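Local coordinates for protein putative xanthine dehydrogenase YAGS fad-binding subunit (Escherichia coli, PDB 5G5G) that probably oxidises aldehydes as the molybdenum-bearing subunit of a periplasmic oxidase of the xanthine dehydrogenase family, with bound pterin cytosine dinucleotide, at residues N442-S447 and I572-L577. Numbering follows the deposited sequence.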
loop_
_atom_site.group_PDB
_atom_site.type_symbol
_atom_site.label_atom_id
_atom_site.label_comp_id
_atom_site.label_asym_id
_atom_site.label_seq_id
_atom_site.Cartn_x
_atom_site.Cartn_y
_atom_site.Cartn_z
ATOM N N ASN C 442 22.984 -1.579 -12.794
ATOM C CA ASN C 442 23.149 -2.941 -12.357
ATOM C C ASN C 442 24.334 -2.971 -11.411
ATOM O O ASN C 442 25.419 -2.586 -11.799
ATOM C CB ASN C 442 23.404 -3.862 -13.532
ATOM C CG ASN C 442 23.549 -5.289 -13.118
ATOM O OD1 ASN C 442 22.627 -5.852 -12.566
ATOM N ND2 ASN C 442 24.711 -5.888 -13.382
ATOM N N LEU C 443 24.133 -3.445 -10.186
ATOM C CA LEU C 443 25.143 -3.400 -9.125
ATOM C C LEU C 443 25.543 -4.821 -8.713
ATOM O O LEU C 443 24.741 -5.725 -8.777
ATOM C CB LEU C 443 24.575 -2.669 -7.903
ATOM C CG LEU C 443 24.068 -1.239 -8.132
ATOM C CD1 LEU C 443 23.450 -0.690 -6.827
ATOM C CD2 LEU C 443 25.165 -0.308 -8.645
ATOM N N LEU C 444 26.803 -4.999 -8.303
ATOM C CA LEU C 444 27.318 -6.301 -7.971
ATOM C C LEU C 444 27.823 -6.281 -6.544
ATOM O O LEU C 444 28.482 -5.341 -6.162
ATOM C CB LEU C 444 28.497 -6.651 -8.858
ATOM C CG LEU C 444 28.273 -6.926 -10.350
ATOM C CD1 LEU C 444 27.110 -7.867 -10.586
ATOM C CD2 LEU C 444 28.103 -5.645 -11.143
ATOM N N GLU C 445 27.584 -7.353 -5.808
ATOM C CA GLU C 445 27.991 -7.491 -4.422
ATOM C C GLU C 445 28.284 -8.976 -4.172
ATOM O O GLU C 445 27.714 -9.852 -4.841
ATOM C CB GLU C 445 26.877 -7.015 -3.499
ATOM C CG GLU C 445 26.538 -5.515 -3.519
ATOM C CD GLU C 445 27.668 -4.590 -3.034
ATOM O OE1 GLU C 445 28.464 -5.009 -2.139
ATOM O OE2 GLU C 445 27.760 -3.438 -3.572
ATOM N N LYS C 446 29.232 -9.263 -3.285
ATOM C CA LYS C 446 29.564 -10.632 -2.948
ATOM C C LYS C 446 28.379 -11.409 -2.383
ATOM O O LYS C 446 27.597 -10.854 -1.579
ATOM C CB LYS C 446 30.692 -10.626 -1.892
ATOM C CG LYS C 446 31.172 -11.993 -1.438
ATOM C CD LYS C 446 32.233 -11.897 -0.339
ATOM C CE LYS C 446 32.840 -13.275 -0.027
ATOM N NZ LYS C 446 33.862 -13.212 1.064
ATOM N N SER C 447 28.262 -12.691 -2.761
ATOM C CA SER C 447 27.175 -13.501 -2.300
ATOM C C SER C 447 27.537 -14.950 -2.255
ATOM O O SER C 447 28.187 -15.452 -3.166
ATOM C CB SER C 447 25.965 -13.303 -3.203
ATOM O OG SER C 447 24.776 -13.876 -2.640
ATOM N N ILE C 572 30.564 -16.009 -4.680
ATOM C CA ILE C 572 31.035 -15.228 -5.797
ATOM C C ILE C 572 31.452 -13.843 -5.346
ATOM O O ILE C 572 30.729 -13.183 -4.565
ATOM C CB ILE C 572 29.998 -15.202 -6.907
ATOM C CG1 ILE C 572 30.627 -14.561 -8.145
ATOM C CG2 ILE C 572 28.705 -14.512 -6.533
ATOM C CD1 ILE C 572 30.276 -15.211 -9.417
ATOM N N GLU C 573 32.581 -13.383 -5.880
ATOM C CA GLU C 573 33.080 -12.032 -5.666
ATOM C C GLU C 573 33.294 -11.414 -7.014
ATOM O O GLU C 573 33.555 -12.129 -7.966
ATOM C CB GLU C 573 34.445 -12.074 -4.984
ATOM C CG GLU C 573 34.431 -12.673 -3.600
ATOM C CD GLU C 573 35.794 -12.566 -2.949
ATOM O OE1 GLU C 573 36.785 -12.923 -3.609
ATOM O OE2 GLU C 573 35.856 -12.122 -1.802
ATOM N N PHE C 574 33.212 -10.095 -7.067
ATOM C CA PHE C 574 33.269 -9.356 -8.339
ATOM C C PHE C 574 34.452 -8.423 -8.414
ATOM O O PHE C 574 34.749 -7.730 -7.474
ATOM C CB PHE C 574 31.973 -8.606 -8.561
ATOM C CG PHE C 574 30.793 -9.503 -8.738
ATOM C CD1 PHE C 574 30.470 -10.014 -9.984
ATOM C CD2 PHE C 574 30.046 -9.917 -7.640
ATOM C CE1 PHE C 574 29.386 -10.899 -10.141
ATOM C CE2 PHE C 574 28.953 -10.790 -7.783
ATOM C CZ PHE C 574 28.627 -11.274 -9.044
ATOM N N GLY C 575 35.162 -8.458 -9.532
ATOM C CA GLY C 575 36.346 -7.605 -9.775
ATOM C C GLY C 575 35.937 -6.265 -10.373
ATOM O O GLY C 575 34.924 -5.715 -10.000
ATOM N N THR C 576 36.700 -5.780 -11.333
ATOM C CA THR C 576 36.566 -4.425 -11.856
ATOM C C THR C 576 35.736 -4.250 -13.135
ATOM O O THR C 576 35.813 -3.182 -13.745
ATOM C CB THR C 576 37.963 -3.841 -12.152
ATOM O OG1 THR C 576 38.647 -4.651 -13.117
ATOM C CG2 THR C 576 38.784 -3.786 -10.896
ATOM N N LEU C 577 34.930 -5.249 -13.539
ATOM C CA LEU C 577 34.106 -5.080 -14.765
ATOM C C LEU C 577 33.056 -3.971 -14.629
ATOM O O LEU C 577 32.738 -3.337 -15.618
ATOM C CB LEU C 577 33.430 -6.384 -15.182
ATOM C CG LEU C 577 34.402 -7.436 -15.697
ATOM C CD1 LEU C 577 33.679 -8.775 -15.717
ATOM C CD2 LEU C 577 34.978 -7.105 -17.076
#
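Leu444 lies over one face of the Phe574 ring: its CB stands 3.9 Å from the ring centroid, 22° off the normal, which qualifies as a CH-pi contact. The leucine side chain crosses the phenylalanine at roughly a right angle, and Leu444 CD1 lies 3.8 Å from Phe574 CE1. With CG of Phe574 anti to its carbonyl carbon (chi1 -65°), the ring also presents its edge to the loop, where Phe574 CE2 comes 3.3 Å from Glu445 O, near the ring plane. Cutting Phe574 back to an alanine is likely to open a gap against Leu444 and leave the Glu445 carbonyl without its aromatic edge.

Beyond the ring the backbones form an antiparallel hydrogen-bonded pair, Ser447 with Ile572. Ser447 N donates to Ile572 O at 3.1 Å (N-H...O 158°), in the carbonyl plane, and Ile572 N returns a bond to Ser447 O at 2.9 Å. Ile572 O also receives the CA-H of Lys446, with CA 3.2 Å away. The extended Lys446 chain runs beside Glu573, ending in a long salt bridge from Lys446 NZ to Glu573 OE2 (3.7 Å).

Backbone hydrogen bonds join Glu573 to Met1 and Phe3, so strand 2-3 flanks 566-574 on the side away from 447-453, within a mixed sheet of the molybdopterin cofactor-binding domain. Two backbone bonds thus fix the register where strand 447-453 begins; toward Leu444, apolar and aromatic contacts take over, and the long ion pair probably adds little.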